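Long-range contact in CdiI (Burkholderia pseudomallei 1026a, PDB 4G6V), which probably protects its own cell by binding and neutralising the tRNase toxin domain of the matching contact-dependent growth inhibition protein: residues 6-11 with 59-64. Numbering follows the deposited sequence.
Sequences FCYLSI and ESFFLV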
loop_
_atom_site.group_PDB
_atom_site.type_symbol
_atom_site.label_atom_id
_atom_site.label_comp_id
_atom_site.label_asym_id
_atom_site.label_seq_id
_atom_site.Cartn_x
_atom_site.Cartn_y
_atom_site.Cartn_z
ATOM N N PHE B 6 -1.325 4.490 5.340
ATOM C CA PHE B 6 -0.333 4.462 6.395
ATOM C C PHE B 6 -0.781 5.420 7.480
ATOM O O PHE B 6 -0.916 6.605 7.237
ATOM C CB PHE B 6 1.014 4.907 5.856
ATOM C CG PHE B 6 1.780 3.816 5.222
ATOM C CD1 PHE B 6 3.033 3.467 5.688
ATOM C CD2 PHE B 6 1.239 3.097 4.175
ATOM C CE1 PHE B 6 3.742 2.412 5.096
ATOM C CE2 PHE B 6 1.947 2.047 3.572
ATOM C CZ PHE B 6 3.191 1.708 4.039
ATOM N N CYS B 7 -1.012 4.914 8.678
ATOM C CA CYS B 7 -1.616 5.714 9.727
ATOM C C CYS B 7 -0.662 5.794 10.869
ATOM O O CYS B 7 -0.356 4.792 11.483
ATOM C CB CYS B 7 -2.910 5.060 10.207
ATOM S SG CYS B 7 -4.152 4.881 8.900
ATOM N N TYR B 8 -0.177 6.985 11.140
ATOM C CA TYR B 8 0.658 7.239 12.309
ATOM C C TYR B 8 -0.126 7.903 13.442
ATOM O O TYR B 8 -0.947 8.810 13.208
ATOM C CB TYR B 8 1.835 8.129 11.932
ATOM C CG TYR B 8 2.558 7.677 10.696
ATOM C CD1 TYR B 8 3.828 7.150 10.782
ATOM C CD2 TYR B 8 1.959 7.775 9.434
ATOM C CE1 TYR B 8 4.504 6.735 9.650
ATOM C CE2 TYR B 8 2.629 7.375 8.294
ATOM C CZ TYR B 8 3.902 6.853 8.410
ATOM O OH TYR B 8 4.585 6.440 7.291
ATOM N N LEU B 9 0.147 7.454 14.668
ATOM C CA LEU B 9 -0.541 7.959 15.848
ATOM C C LEU B 9 0.424 8.507 16.883
ATOM O O LEU B 9 1.537 8.011 17.049
ATOM C CB LEU B 9 -1.396 6.867 16.490
ATOM C CG LEU B 9 -2.592 6.311 15.717
ATOM C CD1 LEU B 9 -3.194 5.152 16.475
ATOM C CD2 LEU B 9 -3.642 7.384 15.461
ATOM N N SER B 10 -0.016 9.533 17.598
ATOM C CA SER B 10 0.793 10.111 18.649
ATOM C C SER B 10 0.656 9.268 19.923
ATOM O O SER B 10 1.556 9.263 20.754
ATOM C CB SER B 10 0.387 11.557 18.894
ATOM O OG SER B 10 -0.874 11.611 19.533
ATOM N N ILE B 11 -0.454 8.536 20.055
ATOM C CA ILE B 11 -0.695 7.682 21.232
ATOM C C ILE B 11 0.047 6.339 21.170
ATOM O O ILE B 11 0.528 5.929 20.121
ATOM C CB ILE B 11 -2.209 7.441 21.483
ATOM C CG1 ILE B 11 -2.860 6.746 20.294
ATOM C CG2 ILE B 11 -2.915 8.751 21.697
ATOM C CD1 ILE B 11 -4.290 6.346 20.537
ATOM N N GLU B 59 4.089 7.470 17.945
ATOM C CA GLU B 59 4.459 6.382 18.856
ATOM C C GLU B 59 4.008 5.039 18.309
ATOM O O GLU B 59 4.703 4.037 18.460
ATOM C CB GLU B 59 3.865 6.581 20.243
ATOM C CG GLU B 59 4.413 7.810 20.952
ATOM C CD GLU B 59 5.940 7.808 21.062
ATOM O OE1 GLU B 59 6.546 6.710 21.132
ATOM O OE2 GLU B 59 6.533 8.914 21.089
ATOM N N SER B 60 2.846 5.025 17.671
ATOM C CA SER B 60 2.338 3.804 17.074
ATOM C C SER B 60 1.979 4.012 15.587
ATOM O O SER B 60 1.888 5.139 15.086
ATOM C CB SER B 60 1.162 3.246 17.889
ATOM O OG SER B 60 0.111 4.192 18.007
ATOM N N PHE B 61 1.802 2.905 14.888
ATOM C CA PHE B 61 1.534 2.912 13.465
ATOM C C PHE B 61 0.627 1.724 13.144
ATOM O O PHE B 61 0.730 0.654 13.756
ATOM C CB PHE B 61 2.844 2.760 12.692
ATOM C CG PHE B 61 2.646 2.418 11.260
ATOM C CD1 PHE B 61 2.626 3.405 10.299
ATOM C CD2 PHE B 61 2.446 1.105 10.867
ATOM C CE1 PHE B 61 2.425 3.081 8.963
ATOM C CE2 PHE B 61 2.246 0.776 9.533
ATOM C CZ PHE B 61 2.236 1.755 8.579
ATOM N N PHE B 62 -0.276 1.901 12.200
ATOM C CA PHE B 62 -0.995 0.744 11.704
ATOM C C PHE B 62 -1.397 0.995 10.255
ATOM O O PHE B 62 -1.323 2.127 9.757
ATOM C CB PHE B 62 -2.215 0.436 12.569
ATOM C CG PHE B 62 -3.292 1.451 12.443
ATOM C CD1 PHE B 62 -4.171 1.412 11.363
ATOM C CD2 PHE B 62 -3.420 2.464 13.376
ATOM C CE1 PHE B 62 -5.168 2.374 11.206
ATOM C CE2 PHE B 62 -4.416 3.438 13.226
ATOM C CZ PHE B 62 -5.295 3.388 12.130
ATOM N N LEU B 63 -1.816 -0.064 9.580
ATOM C CA LEU B 63 -2.107 0.013 8.166
ATOM C C LEU B 63 -3.583 -0.276 7.910
ATOM O O LEU B 63 -4.204 -1.074 8.618
ATOM C CB LEU B 63 -1.214 -0.971 7.429
ATOM C CG LEU B 63 -0.875 -0.715 5.963
ATOM C CD1 LEU B 63 -0.154 0.610 5.830
ATOM C CD2 LEU B 63 -0.021 -1.866 5.402
ATOM N N VAL B 64 -4.146 0.410 6.917
ATOM C CA VAL B 64 -5.498 0.130 6.434
ATOM C C VAL B 64 -5.437 -0.196 4.937
ATOM O O VAL B 64 -5.098 0.650 4.123
ATOM C CB VAL B 64 -6.470 1.314 6.664
ATOM C CG1 VAL B 64 -7.894 0.960 6.247
ATOM C CG2 VAL B 64 -6.479 1.708 8.107
#
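F61 carries CG anti to its backbone N (chi1 166°), and Y8 and F6 each hold CG anti to the carbonyl carbon; on the face of the sheet these residues share with L63, the three rings gather into an aromatic cluster. The F61 edge, led by CD1, approaches one face of Y8 in a T-shaped pair whose planes stand at 73°. From the same strand as Y8, F6 meets the F61 rim, F6 CD1 to F61 CE1 at 3.4 Å, with the two planes oblique, while L63 CD1 lies over a face of F6 in a CH-pi contact, 3.6 Å from the centroid. On the opposite face, chi1 of 70° places F62 CG between its backbone N and carbonyl carbon, and the ring is covered by C7: CB sits over it, 3.6 Å from the centroid, and SG reaches it obliquely. L9 CD1 comes to the edge of the same ring.

The strands run antiparallel. C7 and F62 form a hydrogen-bonded pair through reciprocal N-H...O bonds, and L9 N donates to S60 O. A classic beta bulge ends the ladder: E59 N bonds to L9 O at 2.8 Å, whereas S60 N reaches that oxygen only weakly. Just beyond, S60 OG donates to I11 O at 2.8 Å from above the carbonyl plane, tying the turn after strand 4-9 to strand 60-66.

Both strands are interior to the sheet, between strands 35-42 and 91-95. Helix 13-26 packs on the L9/F62 face and helix 45-53 on Y8 and F61; F6, F61 and L63 also touch T117, S124 and G125 of the adhesin/hemolysin chain. The chemistry implies a hydrophobic core seam in which most of the main-chain bonds run between strands, with the hydroxyls of S38 and S60 serving L63 N and I11 O, while its aromatic face contributes to the toxin-binding surface.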